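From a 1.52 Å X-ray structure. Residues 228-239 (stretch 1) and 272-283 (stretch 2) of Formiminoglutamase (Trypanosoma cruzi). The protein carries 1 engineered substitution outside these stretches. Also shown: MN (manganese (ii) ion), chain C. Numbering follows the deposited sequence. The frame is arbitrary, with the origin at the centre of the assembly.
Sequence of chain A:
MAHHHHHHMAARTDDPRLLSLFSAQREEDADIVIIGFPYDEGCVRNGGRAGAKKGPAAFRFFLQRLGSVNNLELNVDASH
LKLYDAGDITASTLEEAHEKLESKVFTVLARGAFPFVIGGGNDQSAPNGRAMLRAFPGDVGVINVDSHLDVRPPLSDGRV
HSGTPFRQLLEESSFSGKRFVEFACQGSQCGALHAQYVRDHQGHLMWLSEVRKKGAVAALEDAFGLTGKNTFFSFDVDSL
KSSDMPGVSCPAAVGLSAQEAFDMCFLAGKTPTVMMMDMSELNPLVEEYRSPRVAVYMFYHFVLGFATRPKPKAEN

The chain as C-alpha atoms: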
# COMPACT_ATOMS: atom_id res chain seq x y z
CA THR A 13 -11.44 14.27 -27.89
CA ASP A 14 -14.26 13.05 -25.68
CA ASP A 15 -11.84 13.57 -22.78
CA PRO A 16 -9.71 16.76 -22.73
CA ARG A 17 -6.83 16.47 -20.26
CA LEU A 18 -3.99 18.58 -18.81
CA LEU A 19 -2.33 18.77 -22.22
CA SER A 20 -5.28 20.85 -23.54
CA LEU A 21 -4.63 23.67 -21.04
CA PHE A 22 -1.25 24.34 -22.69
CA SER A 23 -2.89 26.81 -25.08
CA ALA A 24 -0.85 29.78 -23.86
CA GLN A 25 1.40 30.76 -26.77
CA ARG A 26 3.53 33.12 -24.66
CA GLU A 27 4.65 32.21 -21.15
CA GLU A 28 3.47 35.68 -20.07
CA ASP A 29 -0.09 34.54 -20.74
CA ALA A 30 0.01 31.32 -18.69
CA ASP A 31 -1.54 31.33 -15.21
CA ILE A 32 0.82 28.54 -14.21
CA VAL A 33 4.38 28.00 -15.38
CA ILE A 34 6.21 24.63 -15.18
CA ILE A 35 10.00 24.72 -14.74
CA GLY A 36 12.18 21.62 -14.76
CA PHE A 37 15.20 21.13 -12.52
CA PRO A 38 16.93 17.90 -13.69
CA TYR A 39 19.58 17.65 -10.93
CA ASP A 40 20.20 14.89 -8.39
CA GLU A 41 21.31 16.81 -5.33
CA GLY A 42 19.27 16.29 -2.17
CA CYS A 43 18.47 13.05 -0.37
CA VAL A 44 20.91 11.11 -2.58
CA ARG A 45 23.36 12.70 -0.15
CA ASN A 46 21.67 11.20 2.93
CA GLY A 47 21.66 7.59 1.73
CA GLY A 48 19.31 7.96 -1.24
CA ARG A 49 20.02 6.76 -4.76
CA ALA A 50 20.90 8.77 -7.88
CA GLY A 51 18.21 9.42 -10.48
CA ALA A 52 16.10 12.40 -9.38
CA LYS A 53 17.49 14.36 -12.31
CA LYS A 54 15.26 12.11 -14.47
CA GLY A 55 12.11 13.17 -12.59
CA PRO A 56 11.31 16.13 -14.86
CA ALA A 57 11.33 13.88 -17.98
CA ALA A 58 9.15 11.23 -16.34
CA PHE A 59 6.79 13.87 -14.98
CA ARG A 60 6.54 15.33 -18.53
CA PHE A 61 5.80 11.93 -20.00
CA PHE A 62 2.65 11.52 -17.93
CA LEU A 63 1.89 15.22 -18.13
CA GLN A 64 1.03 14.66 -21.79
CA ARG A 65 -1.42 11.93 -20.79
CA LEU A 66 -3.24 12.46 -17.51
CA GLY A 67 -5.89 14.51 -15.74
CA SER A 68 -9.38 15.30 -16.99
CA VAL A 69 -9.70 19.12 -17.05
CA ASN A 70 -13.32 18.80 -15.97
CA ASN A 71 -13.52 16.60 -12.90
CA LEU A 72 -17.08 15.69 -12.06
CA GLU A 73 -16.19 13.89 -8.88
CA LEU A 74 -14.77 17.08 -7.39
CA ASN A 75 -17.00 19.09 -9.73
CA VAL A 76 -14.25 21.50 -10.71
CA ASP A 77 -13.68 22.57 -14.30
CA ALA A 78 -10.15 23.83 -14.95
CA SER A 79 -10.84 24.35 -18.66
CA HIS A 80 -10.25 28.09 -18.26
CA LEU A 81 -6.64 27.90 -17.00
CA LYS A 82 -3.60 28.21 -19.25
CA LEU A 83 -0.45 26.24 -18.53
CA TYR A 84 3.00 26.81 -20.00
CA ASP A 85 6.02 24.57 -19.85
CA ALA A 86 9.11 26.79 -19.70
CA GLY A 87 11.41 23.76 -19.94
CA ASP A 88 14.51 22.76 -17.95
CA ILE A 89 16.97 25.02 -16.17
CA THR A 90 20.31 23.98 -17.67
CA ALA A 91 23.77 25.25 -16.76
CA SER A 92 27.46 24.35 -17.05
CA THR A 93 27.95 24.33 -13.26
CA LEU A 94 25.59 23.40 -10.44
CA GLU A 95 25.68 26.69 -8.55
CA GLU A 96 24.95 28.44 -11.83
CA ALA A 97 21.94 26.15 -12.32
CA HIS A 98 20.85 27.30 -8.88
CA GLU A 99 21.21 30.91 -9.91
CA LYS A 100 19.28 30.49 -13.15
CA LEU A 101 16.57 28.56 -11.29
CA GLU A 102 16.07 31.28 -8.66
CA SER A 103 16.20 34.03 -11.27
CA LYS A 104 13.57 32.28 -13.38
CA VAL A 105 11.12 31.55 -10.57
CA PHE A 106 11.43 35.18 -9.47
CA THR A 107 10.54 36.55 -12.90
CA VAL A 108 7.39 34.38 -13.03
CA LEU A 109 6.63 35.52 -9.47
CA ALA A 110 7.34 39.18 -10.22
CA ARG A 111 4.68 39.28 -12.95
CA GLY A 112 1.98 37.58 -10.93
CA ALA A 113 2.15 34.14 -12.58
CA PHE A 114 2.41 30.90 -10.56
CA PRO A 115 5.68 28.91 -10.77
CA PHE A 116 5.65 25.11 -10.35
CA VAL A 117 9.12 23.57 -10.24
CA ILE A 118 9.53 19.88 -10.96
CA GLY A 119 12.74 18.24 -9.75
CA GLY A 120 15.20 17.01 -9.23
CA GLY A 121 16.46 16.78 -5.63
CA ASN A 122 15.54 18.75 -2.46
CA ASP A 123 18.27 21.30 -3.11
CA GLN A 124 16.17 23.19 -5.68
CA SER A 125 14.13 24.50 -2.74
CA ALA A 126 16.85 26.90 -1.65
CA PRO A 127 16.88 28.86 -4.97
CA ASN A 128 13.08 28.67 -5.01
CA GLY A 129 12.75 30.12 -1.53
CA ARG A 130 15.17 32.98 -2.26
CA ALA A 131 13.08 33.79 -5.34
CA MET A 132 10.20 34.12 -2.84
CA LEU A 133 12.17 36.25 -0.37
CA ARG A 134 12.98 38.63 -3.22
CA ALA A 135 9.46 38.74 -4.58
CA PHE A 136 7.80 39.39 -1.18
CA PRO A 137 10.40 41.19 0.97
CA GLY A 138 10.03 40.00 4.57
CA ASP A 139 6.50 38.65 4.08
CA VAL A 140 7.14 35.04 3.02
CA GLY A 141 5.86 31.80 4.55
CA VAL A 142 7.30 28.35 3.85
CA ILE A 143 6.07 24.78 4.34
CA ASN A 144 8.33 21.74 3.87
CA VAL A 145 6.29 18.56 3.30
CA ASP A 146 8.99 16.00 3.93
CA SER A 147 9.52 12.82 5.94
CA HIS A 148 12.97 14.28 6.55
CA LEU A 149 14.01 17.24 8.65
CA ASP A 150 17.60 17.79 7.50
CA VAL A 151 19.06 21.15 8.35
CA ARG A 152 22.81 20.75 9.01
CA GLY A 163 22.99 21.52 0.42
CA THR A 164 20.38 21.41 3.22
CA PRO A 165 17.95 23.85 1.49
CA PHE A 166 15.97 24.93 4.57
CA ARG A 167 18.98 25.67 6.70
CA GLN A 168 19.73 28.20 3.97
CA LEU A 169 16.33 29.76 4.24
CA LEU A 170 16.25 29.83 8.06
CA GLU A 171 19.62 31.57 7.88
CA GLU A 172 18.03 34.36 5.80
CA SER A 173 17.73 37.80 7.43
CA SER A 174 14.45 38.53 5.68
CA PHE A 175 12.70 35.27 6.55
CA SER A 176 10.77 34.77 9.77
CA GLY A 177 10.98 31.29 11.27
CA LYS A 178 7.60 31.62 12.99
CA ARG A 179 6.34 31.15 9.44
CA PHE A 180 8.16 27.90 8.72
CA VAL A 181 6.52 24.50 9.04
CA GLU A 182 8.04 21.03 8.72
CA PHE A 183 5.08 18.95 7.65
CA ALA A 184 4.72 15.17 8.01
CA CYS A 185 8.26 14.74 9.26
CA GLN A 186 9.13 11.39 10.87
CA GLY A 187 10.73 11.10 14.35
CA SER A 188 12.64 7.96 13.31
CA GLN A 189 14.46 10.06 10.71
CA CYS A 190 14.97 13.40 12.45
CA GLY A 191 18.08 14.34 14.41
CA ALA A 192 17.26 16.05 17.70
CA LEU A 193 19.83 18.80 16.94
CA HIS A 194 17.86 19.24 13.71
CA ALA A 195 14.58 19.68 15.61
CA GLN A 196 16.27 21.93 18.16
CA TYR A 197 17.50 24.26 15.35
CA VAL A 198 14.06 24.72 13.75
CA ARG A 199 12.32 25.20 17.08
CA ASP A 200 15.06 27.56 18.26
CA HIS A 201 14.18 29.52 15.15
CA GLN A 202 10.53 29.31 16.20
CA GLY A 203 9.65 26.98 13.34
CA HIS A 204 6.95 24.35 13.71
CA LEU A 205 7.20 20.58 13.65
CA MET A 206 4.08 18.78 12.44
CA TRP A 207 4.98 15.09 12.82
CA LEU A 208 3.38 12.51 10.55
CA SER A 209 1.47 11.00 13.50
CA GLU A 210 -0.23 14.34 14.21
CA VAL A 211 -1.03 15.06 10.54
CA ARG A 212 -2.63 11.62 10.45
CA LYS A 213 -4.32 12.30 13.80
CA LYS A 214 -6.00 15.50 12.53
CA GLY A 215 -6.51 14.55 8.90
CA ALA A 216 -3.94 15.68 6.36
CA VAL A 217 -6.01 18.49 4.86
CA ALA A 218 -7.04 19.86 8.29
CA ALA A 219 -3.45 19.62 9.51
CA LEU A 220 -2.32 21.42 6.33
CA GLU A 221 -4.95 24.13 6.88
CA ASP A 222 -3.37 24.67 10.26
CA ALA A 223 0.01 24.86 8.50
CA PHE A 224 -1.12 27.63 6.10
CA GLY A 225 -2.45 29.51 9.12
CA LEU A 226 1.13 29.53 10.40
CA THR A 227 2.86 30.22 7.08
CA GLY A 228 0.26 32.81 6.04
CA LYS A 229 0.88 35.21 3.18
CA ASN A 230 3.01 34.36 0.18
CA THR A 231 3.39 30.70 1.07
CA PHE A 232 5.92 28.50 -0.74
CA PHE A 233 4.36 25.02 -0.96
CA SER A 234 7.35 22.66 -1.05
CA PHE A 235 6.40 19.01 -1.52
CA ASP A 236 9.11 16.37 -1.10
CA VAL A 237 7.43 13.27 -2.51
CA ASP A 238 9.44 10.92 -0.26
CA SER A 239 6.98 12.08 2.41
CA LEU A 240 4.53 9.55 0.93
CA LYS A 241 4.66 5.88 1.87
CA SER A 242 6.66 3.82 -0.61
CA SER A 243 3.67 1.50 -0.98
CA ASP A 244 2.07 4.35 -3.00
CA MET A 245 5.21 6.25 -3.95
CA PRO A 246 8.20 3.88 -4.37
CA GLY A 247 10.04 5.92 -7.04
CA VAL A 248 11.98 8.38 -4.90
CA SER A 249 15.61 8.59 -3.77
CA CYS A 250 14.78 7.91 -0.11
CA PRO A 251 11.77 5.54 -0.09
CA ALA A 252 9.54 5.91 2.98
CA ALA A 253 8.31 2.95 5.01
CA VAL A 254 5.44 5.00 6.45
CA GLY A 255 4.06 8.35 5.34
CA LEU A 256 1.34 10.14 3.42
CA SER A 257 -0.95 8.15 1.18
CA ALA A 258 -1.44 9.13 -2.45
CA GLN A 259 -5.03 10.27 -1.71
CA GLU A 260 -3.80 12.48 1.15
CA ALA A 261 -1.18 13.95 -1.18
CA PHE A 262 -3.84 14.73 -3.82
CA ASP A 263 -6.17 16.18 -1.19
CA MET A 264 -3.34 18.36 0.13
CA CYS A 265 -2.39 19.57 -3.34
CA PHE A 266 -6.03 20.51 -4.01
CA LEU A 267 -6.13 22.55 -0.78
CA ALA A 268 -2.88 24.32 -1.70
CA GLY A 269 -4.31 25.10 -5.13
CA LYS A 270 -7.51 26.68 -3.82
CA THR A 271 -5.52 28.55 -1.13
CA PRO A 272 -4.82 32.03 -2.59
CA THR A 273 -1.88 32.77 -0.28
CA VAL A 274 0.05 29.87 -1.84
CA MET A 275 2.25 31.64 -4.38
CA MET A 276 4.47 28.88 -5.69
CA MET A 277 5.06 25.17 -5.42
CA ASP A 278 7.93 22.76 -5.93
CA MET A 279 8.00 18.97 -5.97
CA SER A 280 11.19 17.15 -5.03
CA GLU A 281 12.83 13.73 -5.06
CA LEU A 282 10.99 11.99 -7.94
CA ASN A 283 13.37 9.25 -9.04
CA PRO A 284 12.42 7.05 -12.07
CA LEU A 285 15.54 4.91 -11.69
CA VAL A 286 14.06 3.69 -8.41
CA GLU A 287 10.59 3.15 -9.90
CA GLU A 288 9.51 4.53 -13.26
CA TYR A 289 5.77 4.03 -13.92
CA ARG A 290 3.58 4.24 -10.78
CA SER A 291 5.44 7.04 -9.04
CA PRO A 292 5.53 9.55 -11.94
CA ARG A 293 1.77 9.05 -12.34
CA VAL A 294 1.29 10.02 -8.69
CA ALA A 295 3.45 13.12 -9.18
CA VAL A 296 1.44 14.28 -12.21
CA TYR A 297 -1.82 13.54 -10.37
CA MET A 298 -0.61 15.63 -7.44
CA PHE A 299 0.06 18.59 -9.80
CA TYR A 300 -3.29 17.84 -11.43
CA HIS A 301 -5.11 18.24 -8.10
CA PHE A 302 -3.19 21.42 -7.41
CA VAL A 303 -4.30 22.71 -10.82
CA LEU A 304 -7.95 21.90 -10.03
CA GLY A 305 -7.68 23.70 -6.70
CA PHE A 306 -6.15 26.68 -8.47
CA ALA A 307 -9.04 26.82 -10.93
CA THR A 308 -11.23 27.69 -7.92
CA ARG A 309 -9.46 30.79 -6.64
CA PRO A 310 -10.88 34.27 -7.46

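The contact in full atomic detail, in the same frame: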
# COMPACT_ATOMS: atom_id res chain seq x y z
N GLY A 228 0.94 31.58 6.41
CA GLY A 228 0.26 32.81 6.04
C GLY A 228 0.50 33.30 4.63
O GLY A 228 0.40 32.54 3.67
N LYS A 229 0.80 34.59 4.50
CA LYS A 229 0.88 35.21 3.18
C LYS A 229 2.06 34.68 2.38
O LYS A 229 3.09 34.33 2.95
CB LYS A 229 1.00 36.72 3.30
CG LYS A 229 -0.09 37.37 4.11
CD LYS A 229 -0.60 38.61 3.42
CE LYS A 229 0.54 39.41 2.79
NZ LYS A 229 0.06 40.63 2.07
N ASN A 230 1.89 34.63 1.07
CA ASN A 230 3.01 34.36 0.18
C ASN A 230 3.70 33.06 0.55
O ASN A 230 4.92 33.01 0.73
CB ASN A 230 4.00 35.52 0.22
CG ASN A 230 3.35 36.84 -0.13
OD1 ASN A 230 2.55 36.92 -1.06
ND2 ASN A 230 3.68 37.88 0.62
N THR A 231 2.90 32.01 0.68
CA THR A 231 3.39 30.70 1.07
C THR A 231 4.00 29.90 -0.09
O THR A 231 3.41 29.78 -1.17
CB THR A 231 2.29 29.90 1.75
OG1 THR A 231 1.93 30.55 2.97
CG2 THR A 231 2.77 28.52 2.07
N PHE A 232 5.20 29.40 0.15
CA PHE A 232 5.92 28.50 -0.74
C PHE A 232 5.54 27.07 -0.34
O PHE A 232 5.87 26.63 0.76
CB PHE A 232 7.44 28.74 -0.58
CG PHE A 232 8.30 27.73 -1.27
CD1 PHE A 232 7.82 26.94 -2.31
CD2 PHE A 232 9.62 27.56 -0.88
CE1 PHE A 232 8.64 26.01 -2.94
CE2 PHE A 232 10.44 26.63 -1.51
CZ PHE A 232 9.94 25.85 -2.54
N PHE A 233 4.82 26.38 -1.22
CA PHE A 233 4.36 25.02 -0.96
C PHE A 233 5.36 24.03 -1.53
O PHE A 233 5.36 23.75 -2.73
CB PHE A 233 2.95 24.80 -1.54
CG PHE A 233 2.31 23.49 -1.14
CD1 PHE A 233 2.19 23.14 0.20
CD2 PHE A 233 1.80 22.63 -2.10
CE1 PHE A 233 1.59 21.93 0.56
CE2 PHE A 233 1.20 21.43 -1.74
CZ PHE A 233 1.10 21.09 -0.41
N SER A 234 6.23 23.52 -0.66
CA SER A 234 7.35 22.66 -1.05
C SER A 234 7.03 21.20 -0.71
O SER A 234 6.94 20.84 0.47
CB SER A 234 8.64 23.10 -0.35
OG SER A 234 9.77 22.42 -0.87
N PHE A 235 6.87 20.38 -1.73
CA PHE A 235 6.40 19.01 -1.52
C PHE A 235 7.43 17.95 -1.88
O PHE A 235 7.50 17.52 -3.03
CB PHE A 235 5.14 18.75 -2.34
CG PHE A 235 4.22 17.73 -1.71
CD1 PHE A 235 4.71 16.54 -1.22
CD2 PHE A 235 2.86 17.99 -1.59
CE1 PHE A 235 3.87 15.61 -0.65
CE2 PHE A 235 2.01 17.05 -1.01
CZ PHE A 235 2.52 15.87 -0.54
N ASP A 236 8.21 17.50 -0.89
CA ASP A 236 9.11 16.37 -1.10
C ASP A 236 8.26 15.12 -1.19
O ASP A 236 7.55 14.80 -0.25
CB ASP A 236 10.11 16.25 0.05
CG ASP A 236 11.11 15.11 -0.15
OD1 ASP A 236 10.83 14.14 -0.87
OD2 ASP A 236 12.21 15.20 0.43
N VAL A 237 8.32 14.42 -2.32
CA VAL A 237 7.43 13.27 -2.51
C VAL A 237 7.84 12.01 -1.73
O VAL A 237 7.07 11.03 -1.66
CB VAL A 237 7.16 12.98 -4.01
CG1 VAL A 237 6.44 14.15 -4.65
CG2 VAL A 237 8.45 12.68 -4.75
N ASP A 238 9.03 12.02 -1.12
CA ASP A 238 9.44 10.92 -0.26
C ASP A 238 8.79 11.03 1.12
O ASP A 238 9.12 10.29 2.05
CB ASP A 238 10.97 10.78 -0.19
CG ASP A 238 11.64 11.82 0.70
OD1 ASP A 238 10.95 12.44 1.55
OD2 ASP A 238 12.87 12.00 0.56
N SER A 239 7.84 11.96 1.24
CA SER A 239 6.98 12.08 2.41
C SER A 239 5.76 11.16 2.30
O SER A 239 4.97 11.02 3.23
CB SER A 239 6.51 13.52 2.57
OG SER A 239 5.71 13.89 1.47
N PRO A 272 -5.32 30.88 -1.82
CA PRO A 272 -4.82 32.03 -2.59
C PRO A 272 -3.51 32.62 -2.06
O PRO A 272 -2.83 33.34 -2.79
CB PRO A 272 -5.95 33.05 -2.48
CG PRO A 272 -6.68 32.68 -1.25
CD PRO A 272 -6.60 31.18 -1.16
N THR A 273 -3.17 32.33 -0.81
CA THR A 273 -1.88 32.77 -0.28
C THR A 273 -0.71 31.90 -0.75
O THR A 273 0.45 32.26 -0.58
CB THR A 273 -1.88 32.83 1.26
OG1 THR A 273 -2.22 31.54 1.79
CG2 THR A 273 -2.87 33.87 1.76
N VAL A 274 -1.02 30.75 -1.34
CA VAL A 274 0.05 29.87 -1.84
C VAL A 274 0.55 30.36 -3.20
O VAL A 274 -0.16 30.28 -4.21
CB VAL A 274 -0.41 28.41 -1.92
CG1 VAL A 274 0.65 27.55 -2.61
CG2 VAL A 274 -0.70 27.88 -0.52
N MET A 275 1.78 30.87 -3.22
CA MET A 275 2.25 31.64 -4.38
C MET A 275 3.21 30.89 -5.30
O MET A 275 3.49 31.32 -6.42
CB MET A 275 2.83 32.98 -3.92
CG MET A 275 1.85 33.82 -3.09
SD MET A 275 0.34 34.26 -3.97
CE MET A 275 1.02 35.36 -5.21
N MET A 276 3.72 29.76 -4.82
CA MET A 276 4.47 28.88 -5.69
C MET A 276 4.53 27.51 -5.06
O MET A 276 4.17 27.32 -3.91
CB MET A 276 5.88 29.40 -5.99
CG MET A 276 6.93 29.06 -4.94
SD MET A 276 8.65 29.28 -5.50
CE MET A 276 8.89 27.79 -6.46
N MET A 277 5.01 26.55 -5.84
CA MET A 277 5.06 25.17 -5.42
C MET A 277 6.27 24.51 -6.06
O MET A 277 6.60 24.80 -7.21
CB MET A 277 3.79 24.43 -5.86
CG MET A 277 3.94 22.93 -5.81
SD MET A 277 2.40 22.02 -5.84
CE MET A 277 2.99 20.42 -5.28
N ASP A 278 6.95 23.65 -5.31
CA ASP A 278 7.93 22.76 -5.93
C ASP A 278 7.69 21.33 -5.46
O ASP A 278 6.99 21.10 -4.47
CB ASP A 278 9.38 23.26 -5.78
CG ASP A 278 10.02 22.92 -4.43
OD1 ASP A 278 9.36 22.35 -3.54
OD2 ASP A 278 11.22 23.24 -4.25
N MET A 279 8.24 20.38 -6.21
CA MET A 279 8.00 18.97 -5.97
C MET A 279 9.33 18.29 -6.14
O MET A 279 9.91 18.35 -7.22
CB MET A 279 7.00 18.42 -6.98
CG MET A 279 6.56 16.99 -6.74
SD MET A 279 5.32 16.44 -7.95
CE MET A 279 3.99 17.60 -7.60
N SER A 280 9.81 17.65 -5.08
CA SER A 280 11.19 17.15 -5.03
C SER A 280 11.28 15.65 -4.88
O SER A 280 10.37 15.03 -4.34
CB SER A 280 11.94 17.79 -3.86
OG SER A 280 12.32 19.12 -4.16
N GLU A 281 12.39 15.09 -5.37
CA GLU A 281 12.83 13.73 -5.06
C GLU A 281 12.24 12.60 -5.94
O GLU A 281 12.48 11.42 -5.69
CB GLU A 281 12.69 13.42 -3.56
CG GLU A 281 13.60 14.30 -2.66
CD GLU A 281 15.07 14.02 -2.89
OE1 GLU A 281 15.38 12.87 -3.29
OE2 GLU A 281 15.90 14.92 -2.68
N LEU A 282 11.49 12.98 -6.98
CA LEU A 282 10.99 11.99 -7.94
C LEU A 282 12.16 11.33 -8.66
O LEU A 282 12.99 12.02 -9.26
CB LEU A 282 10.02 12.62 -8.95
CG LEU A 282 9.34 11.62 -9.90
CD1 LEU A 282 8.45 10.71 -9.09
CD2 LEU A 282 8.53 12.32 -10.98
N ASN A 283 12.21 10.01 -8.60
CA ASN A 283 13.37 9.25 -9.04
C ASN A 283 12.99 7.98 -9.84
O ASN A 283 12.75 6.91 -9.26
CB ASN A 283 14.22 8.90 -7.82
CG ASN A 283 15.54 8.31 -8.18
OD1 ASN A 283 15.68 7.67 -9.23
ND2 ASN A 283 16.52 8.49 -7.31
MN MN C . 12.73 13.79 2.12
O HOH W 1 14.02 11.11 -1.53
O HOH W 2 14.93 14.76 2.02

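How do the two backbones lie against each other? Strand 231-236 runs parallel to strand 274-280, their N-to-C directions only 11° apart, and a ladder of hydrogen bonds joins them. In the regular part, each odd residue of the first strand reaches two residues of the second: Phe-233 N donates to Met-276 O (2.9 Å) while Asp-278 N donates to Phe-233 O (3.0 Å), and Phe-235 N donates to Asp-278 O (2.8 Å) while Ser-280 N donates to Phe-235 O (3.1 Å). The ladder continues past the strand, where Val-237 N meets Ser-280 O at 2.9 Å. Near its start the register shifts by one: Thr-231 pairs with Val-274 but Phe-232 with Met-276, a beta bulge that leaves Met-275 unpaired, though its N still bonds to Thr-231 O at 2.8 Å.

What does Phe-233, among the most covered residues, do on its side of the sheet? It shares that face with Thr-231, Val-274, Met-277 and Met-279, and its contacts are apolar. Its CB lies 3.7 Å from Val-274 CG1, and its CD2 lies 3.8 Å from Met-277 SD. That sulfur approaches the ring edge, where the aromatic hydrogens carry slight positive charge. Farther along, Met-277 CE comes within 4.0 Å of Phe-235 CB, so the methionine touches two phenylalanines of the neighbouring strand.

Why is Asp-278 so well held on the other face? Its carboxylate accepts a hydrogen bond from its bridge partner, Ser-234 OG to Asp-278 OD1 at 2.7 Å, while its OD2 is hydrogen-bonded elsewhere in the structure. Phe-232 also reaches it, CZ lying 3.4 Å from Asp-278 OD2 at the ring edge. The same ring receives Met-276 over one face, with CD1 3.5 Å from Met-276 CG and the sulfur 25° off the ring normal, so a polar and an apolar neighbour use different parts of one aromatic group.

How does Val-237, the residue with the largest covered area, close the contact beside the metal site? Its backbone N extends the ladder, while its side chain packs against stretch 2, CG1 approaching Met-279 CG at 3.5 Å and CG2 lying 4.5 Å from Leu-282 CB. The flanking aspartates bind manganese, through Asp-236 OD2 at 2.3 Å and through both Asp-238 OD1 (2.3 Å) and Asp-238 OD2 (2.4 Å). Water 1 links this site to stretch 2 by donating to Asp-238 OD2 (2.5 Å) and Glu-281 OE1 (2.8 Å), so a single water serves both carboxylates.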